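Putative N-acetylmuramoyl-L-alanine amidase,autolysin cwp6 (Peptoclostridium difficile, PDB 5J72) probably cleaves the amide bond between N-acetylmuramic acid and L-alanine in peptidoglycan with a zinc-dependent amidase domain, and carries CWB2 modules that anchor it to the cell wall. Local coordinates at residues Glu413-Ile418 and Ser429-Leu434; Leu392-Thr397 and Ala401-Asn406; Leu367-Lys370 and Asp376-Thr379; Asn64-Tyr69 and Val106-Ile111. All coordinates share one frame; numbering follows the deposited sequence. Where two conformers were deposited one is given.

Contact 1. Residues Glu413-Ile418 and Ser429-Leu434; sequences ETVYQI and SIASSL. With NA (sodium ion), chain E.
V415 carries this contact with one methyl group. Its CG2 lies 4.1 Å from the backbone CA of A431 and 4.1 Å from L434 CD1, so it rests against the last turn of helix 424-433 and the residue that follows it. The valine has CG1 anti to its backbone N (chi1 171°), which leaves CG2 beside that N and directed at the helix. L434 brings in one branch tip, and the two side chains cross at about a right angle. A431 is small enough for the strand to approach the helix backbone itself; its CB is 4.3 Å from V415 CG2.

Further out, the strand is fixed by backbone bonds from V415 to P131 and K133, while V368 packs beside the V415 side chain. A431 also leans on V132, and L434 on M366, so the helix end lies over three neighbouring strands. The bond from L434 N to I430 O, 3.0 Å, closes the final helical turn. Next to it S433 O coordinates the sodium ion at 2.1 Å, together with the carbonyl oxygens of L407, S408, K410 and K436.

The chemistry is thus divided. Buried aliphatic groups seat the helix on the strands by shape and exclusion of water, while the sodium ion, through ion-dipole attraction to five carbonyl oxygens, ties the C-terminal ends of helices 424-433 and 404-409 together.

Contact 2. Residues Leu392-Thr397 and Ala401-Asn406; sequences LITPKT and AYHSTN
The imidazole of H403 meets strand 391-394 in two ways, one face lying against L392 and an edge nitrogen reaching I393. L392 comes from the opposite direction to the histidine and sets its branch point squarely on the ring: L392 CG is 3.9 Å from the ring centroid and nearly on the ring normal, a CH-pi contact. Both methyls spread over that same face, L392 CD1 toward ND1 and CG of the histidine, L392 CD2 toward its NE2 and CD2. Having CG anti to the backbone N (chi1 -174°) swings the leucine into this position, and a branched aliphatic group suits a flat aromatic face.

At the edge, H403 NE2 donates to I393 O over 2.8 Å. The bond bends only moderately, 155° at the hydrogen, and the oxygen sits 16° out of the ring plane. T394 OG1 is also near that plane, 4.1 Å from H403 CD2, but its polar bonding is with Y398 O and S400 N in the intervening turn. N350 of helix 346-357 touches the histidine, and its OD1 bonds to I393 N, while neighbouring A401 and Y402 pack on L486 of helix 477-494 in the amidase region.

Donation from NE2 means that this nitrogen carries a proton. A buried strand carbonyl is thereby satisfied by a side chain, and the bond and the leucine together fix the ring's rotation, joining this CWB2 strand to the chain leading into helix 404-409.

Contact 3. Residues Leu367-Lys370 and Asp376-Thr379; sequences LVAK and DSIT
This is a largely water-mediated contact between the end of strand 362-370 and the first turn of helix 375-387, close to the short connection that joins them. Its direct part is small: A369 CB lies 3.5 Å from S377 OG, a methyl against a hydroxyl, and alanine's short side chain lets the helix sit close. The rest is handled by three waters. One accepts from K370 N at 2.9 Å and donates to D376 OD2 at 2.7 Å. A second donates to K370 O at 2.7 Å and accepts from S377 OG at 2.8 Å, so both backbone polar groups of K370 are bridged to the helix.

Strand 362-370, helix 375-387 and strand 391-394 form a beta-alpha-beta unit of the CWB2 region, in which strands 362-370 and 391-394 pair in parallel; the contact sits where the first strand hands over to the helix.

K370 and D376 carry opposite charges that probably attract, but K370 NZ stands 4.3 Å from D376 OD2, beyond a salt bridge. The lysine chain bends at chi3 (-68°), and K370 CE lies 3.8 Å from D376 OD2, nearer than NZ. The third water spans the gap, accepting from NZ and donating to OD2, while NZ also bonds to D420 O. D376 OD2 therefore receives two water bonds, and its place at the helix's N-terminal end would probably stabilise its negative charge further.

Contact 4. Residues Asn64-Tyr69 and Val106-Ile111; sequences NKDPEY and VTQEFI
Q108 reaches from strand 106-113 to the irregular loop 64-69 and makes every near approach between them with its terminal amide. The direct polar link is a hydrogen bond from Q108 NE2 to K65 O, 3.0 Å long and 158° at the hydrogen. The carbonyl oxygen lies in the amide plane of the glutamine. The chain has CG anti to the backbone N (chi1 -178°) and stays extended beyond it, so the amide is held at full stretch toward the loop. K65 sends its own NZ away to a hydrogen bond with P43 O.

Two waters add bridges. One accepts from K65 N and donates to Q108 OE1, both at 3.0 Å. The other donates to D66 OD1 at 2.7 Å and accepts from Q108 NE2 at 3.0 Å. D66 and Q108 cross at about a right angle as side chains, yet their carboxylate and amide planes are only 22° apart. NE2 thus serves K65 O directly and OE1 serves K65 N through a water, which is why glutamine, with a donor and an acceptor side by side, suits the place. W73 NE1 also bonds to OE1 and should settle which end of the amide is which.

Packing is slight: P67 CD stands 3.7 Å from Q108 NE2, and Y63 and V12 lie against the glutamine.

Here a glutamine from strand 106-113 ties down the partly exposed connection between strands 56-63 and 72-82 of the beta-rich N-terminal domain.

Contacts 1, 2 and 3 lie in one region, whereas contact 4 belongs to the N-terminal domain, its nearest atoms about 6 Å from contact 1. Strand 362-370 of contact 3 runs between the strands of the other two: Y416 O is 2.7 Å from V368 N, and L392 N is 2.8 Å from L367 O. Contacts 1 and 2, centres 11 Å apart, also touch directly where I430 CD1 meets T394 CG2 at 4.1 Å. The sodium ion takes one of its five ligands, S433 O, from contact 1 and lies about 10 Å from the L392 side chain. Zinc, bound by H460, E477 and H530, is remote from all four; contact 2 borders helix 477-494, which starts at zinc ligand E477.

Contact 1. Residues Glu413-Ile418 and Ser429-Leu434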
loop_
_atom_site.group_PDB
_atom_site.type_symbol
_atom_site.label_atom_id
_atom_site.label_comp_id
_atom_site.label_asym_id
_atom_site.label_seq_id
_atom_site.Cartn_x
_atom_site.Cartn_y
_atom_site.Cartn_z
ATOM N N GLU A 413 5.727 6.372 11.629
ATOM C CA GLU A 413 5.419 7.271 12.778
ATOM C C GLU A 413 3.960 7.459 12.979
ATOM O O GLU A 413 3.496 7.428 14.108
ATOM C CB GLU A 413 6.076 8.629 12.534
ATOM C CG GLU A 413 7.567 8.449 12.455
ATOM C CD GLU A 413 8.299 9.714 11.997
ATOM O OE1 GLU A 413 7.646 10.684 11.605
ATOM O OE2 GLU A 413 9.537 9.719 12.040
ATOM N N THR A 414 3.192 7.628 11.893
ATOM C CA THR A 414 1.765 7.847 11.971
ATOM C C THR A 414 1.022 6.959 10.969
ATOM O O THR A 414 1.497 6.820 9.825
ATOM C CB THR A 414 1.443 9.325 11.591
ATOM O OG1 THR A 414 2.232 10.184 12.440
ATOM C CG2 THR A 414 -0.034 9.667 11.731
ATOM N N VAL A 415 -0.122 6.449 11.361
ATOM C CA VAL A 415 -0.896 5.625 10.470
ATOM C C VAL A 415 -2.141 6.400 10.191
ATOM O O VAL A 415 -2.835 6.843 11.117
ATOM C CB VAL A 415 -1.245 4.257 11.130
ATOM C CG1 VAL A 415 -2.254 3.486 10.257
ATOM C CG2 VAL A 415 0.005 3.446 11.364
ATOM N N TYR A 416 -2.458 6.629 8.907
ATOM C CA TYR A 416 -3.678 7.307 8.603
ATOM C C TYR A 416 -4.690 6.329 8.128
ATOM O O TYR A 416 -4.392 5.576 7.191
ATOM C CB TYR A 416 -3.488 8.325 7.462
ATOM C CG TYR A 416 -2.606 9.486 7.857
ATOM C CD1 TYR A 416 -3.148 10.717 8.165
ATOM C CD2 TYR A 416 -1.223 9.357 7.880
ATOM C CE1 TYR A 416 -2.316 11.819 8.492
ATOM C CE2 TYR A 416 -0.399 10.438 8.198
ATOM C CZ TYR A 416 -0.957 11.659 8.500
ATOM O OH TYR A 416 -0.070 12.693 8.802
ATOM N N GLN A 417 -5.855 6.313 8.706
ATOM C CA GLN A 417 -6.909 5.405 8.254
ATOM C C GLN A 417 -7.828 6.174 7.317
ATOM O O GLN A 417 -8.502 7.135 7.694
ATOM C CB GLN A 417 -7.708 4.890 9.464
ATOM C CG GLN A 417 -8.959 4.146 9.077
ATOM C CD GLN A 417 -9.635 3.612 10.367
ATOM O OE1 GLN A 417 -9.137 3.836 11.463
ATOM N NE2 GLN A 417 -10.758 2.882 10.233
ATOM N N ILE A 418 -7.866 5.753 6.064
ATOM C CA ILE A 418 -8.679 6.418 5.048
ATOM C C ILE A 418 -10.041 5.807 4.893
ATOM O O ILE A 418 -10.162 4.606 4.644
ATOM C CB ILE A 418 -7.944 6.324 3.672
ATOM C CG1 ILE A 418 -6.474 6.797 3.801
ATOM C CG2 ILE A 418 -8.723 7.139 2.616
ATOM C CD1 ILE A 418 -6.347 8.276 4.304
ATOM N N SER A 429 -4.273 -3.772 14.146
ATOM C CA SER A 429 -3.216 -4.760 13.908
ATOM C C SER A 429 -2.089 -4.110 13.137
ATOM O O SER A 429 -0.908 -4.288 13.422
ATOM C CB SER A 429 -3.762 -5.943 13.076
ATOM O OG SER A 429 -2.702 -6.791 12.699
ATOM N N ILE A 430 -2.468 -3.352 12.078
ATOM C CA ILE A 430 -1.439 -2.689 11.279
ATOM C C ILE A 430 -0.646 -1.638 12.114
ATOM O O ILE A 430 0.587 -1.557 12.024
ATOM C CB ILE A 430 -2.145 -2.003 10.080
ATOM C CG1 ILE A 430 -2.560 -3.115 9.061
ATOM C CG2 ILE A 430 -1.129 -1.027 9.377
ATOM C CD1 ILE A 430 -3.629 -2.611 8.063
ATOM N N ALA A 431 -1.385 -0.835 12.874
ATOM C CA ALA A 431 -0.767 0.214 13.732
ATOM C C ALA A 431 0.163 -0.457 14.790
ATOM O O ALA A 431 1.243 0.077 15.067
ATOM C CB ALA A 431 -1.878 1.033 14.365
ATOM N N SER A 432 -0.211 -1.681 15.323
ATOM C CA SER A 432 0.720 -2.370 16.290
ATOM C C SER A 432 1.967 -2.837 15.601
ATOM O O SER A 432 3.073 -2.590 16.074
ATOM C CB SER A 432 0.012 -3.563 16.948
ATOM O OG SER A 432 -1.225 -3.135 17.485
ATOM N N SER A 433 1.834 -3.515 14.389
ATOM C CA SER A 433 3.086 -3.919 13.721
ATOM C C SER A 433 3.983 -2.807 13.405
ATOM O O SER A 433 5.237 -2.961 13.359
ATOM C CB SER A 433 2.790 -4.633 12.378
ATOM O OG SER A 433 1.797 -5.644 12.546
ATOM N N LEU A 434 3.380 -1.633 13.088
ATOM C CA LEU A 434 4.245 -0.536 12.636
ATOM C C LEU A 434 4.851 0.290 13.803
ATOM O O LEU A 434 5.500 1.316 13.557
ATOM C CB LEU A 434 3.414 0.408 11.659
ATOM C CG LEU A 434 3.245 -0.251 10.248
ATOM C CD1 LEU A 434 2.183 0.589 9.441
ATOM C CD2 LEU A 434 4.654 -0.271 9.569
HETATM NA NA NA E . 6.970 -3.409 12.282
#

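Contact 2. Residues Leu392-Thr397 and Ala401-Asn406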
loop_
_atom_site.group_PDB
_atom_site.type_symbol
_atom_site.label_atom_id
_atom_site.label_comp_id
_atom_site.label_asym_id
_atom_site.label_seq_id
_atom_site.Cartn_x
_atom_site.Cartn_y
_atom_site.Cartn_z
ATOM N N LEU A 392 -1.160 1.666 1.782
ATOM C CA LEU A 392 -1.333 0.221 1.934
ATOM C C LEU A 392 -2.780 -0.072 1.712
ATOM O O LEU A 392 -3.621 0.642 2.263
ATOM C CB LEU A 392 -0.951 -0.153 3.367
ATOM C CG LEU A 392 -0.969 -1.685 3.590
ATOM C CD1 LEU A 392 0.161 -2.036 4.506
ATOM C CD2 LEU A 392 -2.354 -2.047 4.181
ATOM N N ILE A 393 -3.124 -1.106 0.890
ATOM C CA ILE A 393 -4.528 -1.424 0.742
ATOM C C ILE A 393 -4.778 -2.845 1.319
ATOM O O ILE A 393 -3.916 -3.702 1.190
ATOM C CB ILE A 393 -5.021 -1.384 -0.734
ATOM C CG1 ILE A 393 -4.169 -2.293 -1.650
ATOM C CG2 ILE A 393 -4.932 0.120 -1.234
ATOM C CD1 ILE A 393 -4.777 -2.404 -3.115
ATOM N N THR A 394 -5.942 -3.056 1.910
ATOM C CA THR A 394 -6.224 -4.369 2.487
ATOM C C THR A 394 -7.706 -4.417 2.620
ATOM O O THR A 394 -8.386 -3.391 2.649
ATOM C CB THR A 394 -5.485 -4.529 3.827
ATOM O OG1 THR A 394 -5.473 -5.922 4.190
ATOM C CG2 THR A 394 -6.125 -3.690 4.965
ATOM N N PRO A 395 -8.282 -5.637 2.663
ATOM C CA PRO A 395 -9.740 -5.660 2.796
ATOM C C PRO A 395 -10.218 -5.122 4.150
ATOM O O PRO A 395 -9.458 -5.048 5.099
ATOM C CB PRO A 395 -10.079 -7.183 2.608
ATOM C CG PRO A 395 -8.941 -7.701 1.790
ATOM C CD PRO A 395 -7.738 -6.984 2.407
ATOM N N LYS A 396 -11.502 -4.832 4.240
ATOM C CA LYS A 396 -12.060 -4.263 5.481
ATOM C C LYS A 396 -11.946 -5.196 6.677
ATOM O O LYS A 396 -11.793 -4.726 7.790
ATOM C CB LYS A 396 -13.560 -3.977 5.292
ATOM C CG LYS A 396 -13.893 -3.013 4.201
ATOM C CD LYS A 396 -15.398 -2.777 4.252
ATOM C CE LYS A 396 -16.087 -3.502 3.145
ATOM N NZ LYS A 396 -16.839 -2.552 2.291
ATOM N N THR A 397 -12.002 -6.534 6.449
ATOM C CA THR A 397 -12.031 -7.451 7.593
ATOM C C THR A 397 -10.755 -8.192 7.899
ATOM O O THR A 397 -10.751 -8.919 8.879
ATOM C CB THR A 397 -13.199 -8.464 7.395
ATOM O OG1 THR A 397 -12.846 -9.289 6.278
ATOM C CG2 THR A 397 -14.558 -7.777 7.090
ATOM N N ALA A 401 -2.221 -11.363 4.066
ATOM C CA ALA A 401 -0.979 -12.066 4.410
ATOM C C ALA A 401 0.219 -11.564 3.657
ATOM O O ALA A 401 1.352 -11.653 4.117
ATOM C CB ALA A 401 -1.163 -13.592 4.100
ATOM N N TYR A 402 -0.003 -10.981 2.473
ATOM C CA TYR A 402 1.159 -10.497 1.688
ATOM C C TYR A 402 1.838 -9.277 2.379
ATOM O O TYR A 402 2.991 -8.980 2.063
ATOM C CB TYR A 402 0.674 -10.077 0.292
ATOM C CG TYR A 402 0.202 -11.273 -0.512
ATOM C CD1 TYR A 402 1.099 -12.236 -0.961
ATOM C CD2 TYR A 402 -1.133 -11.445 -0.805
ATOM C CE1 TYR A 402 0.667 -13.349 -1.692
ATOM C CE2 TYR A 402 -1.585 -12.559 -1.515
ATOM C CZ TYR A 402 -0.680 -13.506 -1.949
ATOM O OH TYR A 402 -1.163 -14.620 -2.631
ATOM N N HIS A 403 1.129 -8.616 3.299
ATOM C CA HIS A 403 1.710 -7.463 4.039
ATOM C C HIS A 403 2.521 -7.890 5.241
ATOM O O HIS A 403 3.216 -7.070 5.826
ATOM C CB HIS A 403 0.578 -6.524 4.562
ATOM C CG HIS A 403 -0.175 -5.871 3.452
ATOM N ND1 HIS A 403 0.475 -5.354 2.334
ATOM C CD2 HIS A 403 -1.498 -5.707 3.244
ATOM C CE1 HIS A 403 -0.456 -4.901 1.496
ATOM N NE2 HIS A 403 -1.653 -5.093 2.023
ATOM N N SER A 404 2.502 -9.205 5.593
ATOM C CA SER A 404 3.154 -9.590 6.848
ATOM C C SER A 404 4.552 -9.184 7.000
ATOM O O SER A 404 4.922 -8.666 8.055
ATOM C CB SER A 404 3.101 -11.115 7.036
ATOM O OG SER A 404 1.754 -11.511 7.031
ATOM N N THR A 405 5.375 -9.433 6.015
ATOM C CA THR A 405 6.789 -9.087 6.141
ATOM C C THR A 405 7.079 -7.576 6.256
ATOM O O THR A 405 7.865 -7.143 7.101
ATOM C CB THR A 405 7.547 -9.638 4.932
ATOM O OG1 THR A 405 7.133 -11.001 4.737
ATOM C CG2 THR A 405 9.028 -9.602 5.109
ATOM N N ASN A 406 6.493 -6.775 5.346
ATOM C CA ASN A 406 6.688 -5.329 5.402
ATOM C C ASN A 406 6.178 -4.804 6.774
ATOM O O ASN A 406 6.855 -4.001 7.378
ATOM C CB ASN A 406 5.810 -4.659 4.307
ATOM C CG ASN A 406 6.382 -4.841 2.892
ATOM O OD1 ASN A 406 7.571 -5.169 2.728
ATOM N ND2 ASN A 406 5.610 -4.663 1.829
#

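Contact 3. Residues Leu367-Lys370 and Asp376-Thr379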
loop_
_atom_site.group_PDB
_atom_site.type_symbol
_atom_site.label_atom_id
_atom_site.label_comp_id
_atom_site.label_asym_id
_atom_site.label_seq_id
_atom_site.Cartn_x
_atom_site.Cartn_y
_atom_site.Cartn_z
ATOM N N LEU A 367 -0.473 5.210 4.918
ATOM C CA LEU A 367 -1.889 5.535 4.762
ATOM C C LEU A 367 -2.608 4.246 4.423
ATOM O O LEU A 367 -2.224 3.588 3.457
ATOM C CB LEU A 367 -2.110 6.594 3.609
ATOM C CG LEU A 367 -1.696 8.073 3.975
ATOM C CD1 LEU A 367 -0.151 8.182 3.829
ATOM C CD2 LEU A 367 -2.367 9.110 3.055
ATOM N N VAL A 368 -3.710 3.927 5.130
ATOM C CA VAL A 368 -4.347 2.617 4.911
ATOM C C VAL A 368 -5.734 2.756 4.361
ATOM O O VAL A 368 -6.583 3.348 5.007
ATOM C CB VAL A 368 -4.422 1.859 6.279
ATOM C CG1 VAL A 368 -5.143 0.491 6.071
ATOM C CG2 VAL A 368 -3.015 1.652 6.820
ATOM N N ALA A 369 -5.971 2.218 3.140
ATOM C CA ALA A 369 -7.251 2.300 2.490
ATOM C C ALA A 369 -7.808 0.873 2.228
ATOM O O ALA A 369 -7.060 -0.105 2.151
ATOM C CB ALA A 369 -7.091 2.990 1.119
ATOM N N LYS A 370 -9.126 0.790 2.110
ATOM C CA LYS A 370 -9.802 -0.455 1.810
ATOM C C LYS A 370 -9.448 -0.858 0.414
ATOM O O LYS A 370 -9.467 0.000 -0.463
ATOM C CB LYS A 370 -11.311 -0.213 1.907
ATOM C CG LYS A 370 -11.763 0.017 3.357
ATOM C CD LYS A 370 -13.299 0.339 3.461
ATOM C CE LYS A 370 -13.645 1.679 2.855
ATOM N NZ LYS A 370 -15.113 1.854 2.660
ATOM N N ASP A 376 -11.003 5.745 -2.733
ATOM C CA ASP A 376 -10.372 6.258 -1.507
ATOM C C ASP A 376 -8.865 6.339 -1.700
ATOM O O ASP A 376 -8.228 7.208 -1.103
ATOM C CB ASP A 376 -10.707 5.366 -0.305
ATOM C CG ASP A 376 -12.104 5.653 0.284
ATOM O OD1 ASP A 376 -12.775 6.628 -0.179
ATOM O OD2 ASP A 376 -12.535 4.905 1.184
ATOM N N SER A 377 -8.272 5.400 -2.483
ATOM C CA SER A 377 -6.807 5.460 -2.680
ATOM C C SER A 377 -6.492 6.625 -3.617
ATOM O O SER A 377 -5.431 7.227 -3.528
ATOM C CB SER A 377 -6.290 4.160 -3.288
ATOM O OG SER A 377 -6.383 3.155 -2.287
ATOM N N ILE A 378 -7.410 6.926 -4.550
ATOM C CA ILE A 378 -7.166 8.070 -5.454
ATOM C C ILE A 378 -7.186 9.385 -4.639
ATOM O O ILE A 378 -6.281 10.184 -4.770
ATOM C CB ILE A 378 -8.302 8.150 -6.528
ATOM C CG1 ILE A 378 -8.133 7.028 -7.545
ATOM C CG2 ILE A 378 -8.196 9.463 -7.306
ATOM C CD1 ILE A 378 -9.346 6.973 -8.458
ATOM N N THR A 379 -8.202 9.567 -3.775
ATOM C CA THR A 379 -8.222 10.848 -3.044
ATOM C C THR A 379 -7.111 10.892 -1.981
ATOM O O THR A 379 -6.643 11.961 -1.644
ATOM C CB THR A 379 -9.592 11.102 -2.443
ATOM O OG1 THR A 379 -9.921 9.974 -1.589
ATOM C CG2 THR A 379 -10.641 11.283 -3.545
HETATM O O HOH W 1 -10.631 3.271 2.301
HETATM O O HOH W 2 -8.946 2.100 -2.060
HETATM O O HOH W 3 -15.390 4.426 1.388
#

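Contact 4. Residues Asn64-Tyr69 and Val106-Ile111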
loop_
_atom_site.group_PDB
_atom_site.type_symbol
_atom_site.label_atom_id
_atom_site.label_comp_id
_atom_site.label_asym_id
_atom_site.label_seq_id
_atom_site.Cartn_x
_atom_site.Cartn_y
_atom_site.Cartn_z
ATOM N N ASN A 64 11.648 17.623 17.975
ATOM C CA ASN A 64 12.476 16.918 18.938
ATOM C C ASN A 64 12.264 17.419 20.362
ATOM O O ASN A 64 13.186 17.300 21.163
ATOM C CB ASN A 64 13.957 17.113 18.577
ATOM C CG ASN A 64 14.433 16.412 17.338
ATOM O OD1 ASN A 64 15.514 16.771 16.823
ATOM N ND2 ASN A 64 13.711 15.417 16.785
ATOM N N LYS A 65 11.140 17.913 20.684
ATOM C CA LYS A 65 10.836 18.357 22.058
ATOM C C LYS A 65 9.602 17.606 22.541
ATOM O O LYS A 65 8.648 17.432 21.787
ATOM C CB LYS A 65 10.549 19.885 22.095
ATOM C CG LYS A 65 11.721 20.791 21.631
ATOM C CD LYS A 65 12.894 20.800 22.565
ATOM C CE LYS A 65 12.609 21.523 23.872
ATOM N NZ LYS A 65 12.395 22.998 23.681
ATOM N N ASP A 66 9.603 17.151 23.808
ATOM C CA ASP A 66 8.486 16.400 24.363
ATOM C C ASP A 66 7.755 17.286 25.366
ATOM O O ASP A 66 8.244 17.525 26.460
ATOM C CB ASP A 66 9.018 15.112 24.997
ATOM C CG ASP A 66 8.077 13.942 24.808
ATOM O OD1 ASP A 66 6.982 14.134 24.249
ATOM O OD2 ASP A 66 8.404 12.855 25.260
ATOM N N PRO A 67 6.555 17.775 25.048
ATOM C CA PRO A 67 5.832 18.664 25.958
ATOM C C PRO A 67 5.277 18.015 27.220
ATOM O O PRO A 67 4.746 16.920 27.179
ATOM C CB PRO A 67 4.760 19.273 25.029
ATOM C CG PRO A 67 4.433 18.087 24.106
ATOM C CD PRO A 67 5.797 17.540 23.785
ATOM N N GLU A 68 5.420 18.735 28.346
ATOM C CA GLU A 68 4.931 18.228 29.645
ATOM C C GLU A 68 3.410 18.245 29.707
ATOM O O GLU A 68 2.795 17.443 30.431
ATOM C CB GLU A 68 5.459 19.106 30.805
ATOM C CG GLU A 68 6.993 19.042 30.887
ATOM C CD GLU A 68 7.524 17.674 31.320
ATOM O OE1 GLU A 68 6.765 16.789 31.763
ATOM O OE2 GLU A 68 8.751 17.474 31.227
ATOM N N TYR A 69 2.800 19.165 28.930
ATOM C CA TYR A 69 1.338 19.272 28.979
ATOM C C TYR A 69 0.905 19.852 27.641
ATOM O O TYR A 69 1.622 20.726 27.103
ATOM C CB TYR A 69 0.930 20.252 30.140
ATOM C CG TYR A 69 -0.554 20.553 30.250
ATOM C CD1 TYR A 69 -1.485 19.536 30.380
ATOM C CD2 TYR A 69 -1.023 21.881 30.236
ATOM C CE1 TYR A 69 -2.843 19.812 30.481
ATOM C CE2 TYR A 69 -2.376 22.159 30.354
ATOM C CZ TYR A 69 -3.274 21.124 30.468
ATOM O OH TYR A 69 -4.610 21.406 30.554
ATOM N N VAL A 106 0.072 21.905 14.740
ATOM C CA VAL A 106 0.569 20.558 14.443
ATOM C C VAL A 106 0.416 19.727 15.678
ATOM O O VAL A 106 0.868 20.185 16.749
ATOM C CB VAL A 106 2.054 20.665 13.989
ATOM C CG1 VAL A 106 2.683 19.272 13.931
ATOM C CG2 VAL A 106 2.115 21.364 12.614
ATOM N N THR A 107 -0.266 18.562 15.576
ATOM C CA THR A 107 -0.494 17.724 16.743
ATOM C C THR A 107 0.601 16.671 16.864
ATOM O O THR A 107 0.895 15.929 15.898
ATOM C CB THR A 107 -1.886 17.064 16.617
ATOM O OG1 THR A 107 -2.845 18.098 16.486
ATOM C CG2 THR A 107 -2.219 16.225 17.839
ATOM N N GLN A 108 1.211 16.591 18.048
ATOM C CA GLN A 108 2.261 15.596 18.312
ATOM C C GLN A 108 1.648 14.486 19.128
ATOM O O GLN A 108 1.355 14.629 20.327
ATOM C CB GLN A 108 3.440 16.247 19.067
ATOM C CG GLN A 108 4.591 15.266 19.321
ATOM C CD GLN A 108 5.819 16.056 19.735
ATOM O OE1 GLN A 108 6.142 17.084 19.153
ATOM N NE2 GLN A 108 6.588 15.534 20.721
ATOM N N GLU A 109 1.441 13.329 18.498
ATOM C CA GLU A 109 0.832 12.187 19.188
ATOM C C GLU A 109 1.946 11.268 19.679
ATOM O O GLU A 109 3.123 11.508 19.419
ATOM C CB GLU A 109 0.000 11.380 18.188
ATOM C CG GLU A 109 -0.956 12.234 17.407
ATOM C CD GLU A 109 -2.283 12.427 18.163
ATOM O OE1 GLU A 109 -3.244 12.906 17.541
ATOM O OE2 GLU A 109 -2.355 12.112 19.352
ATOM N N PHE A 110 1.577 10.201 20.382
ATOM C CA PHE A 110 2.578 9.249 20.848
ATOM C C PHE A 110 2.070 7.817 20.762
ATOM O O PHE A 110 0.864 7.610 20.677
ATOM C CB PHE A 110 3.055 9.584 22.290
ATOM C CG PHE A 110 1.971 9.477 23.330
ATOM C CD1 PHE A 110 1.225 10.584 23.687
ATOM C CD2 PHE A 110 1.715 8.269 23.968
ATOM C CE1 PHE A 110 0.227 10.491 24.641
ATOM C CE2 PHE A 110 0.713 8.168 24.924
ATOM C CZ PHE A 110 -0.030 9.281 25.253
ATOM N N ILE A 111 2.975 6.858 20.746
ATOM C CA ILE A 111 2.621 5.409 20.665
ATOM C C ILE A 111 1.782 5.042 21.858
ATOM O O ILE A 111 2.207 5.328 22.993
ATOM C CB ILE A 111 3.949 4.629 20.653
ATOM C CG1 ILE A 111 4.555 4.732 19.237
ATOM C CG2 ILE A 111 3.691 3.145 21.047
ATOM C CD1 ILE A 111 6.103 4.416 19.275
HETATM O O HOH W 4 8.692 18.662 19.140
HETATM O O HOH W 5 5.479 13.165 22.211
#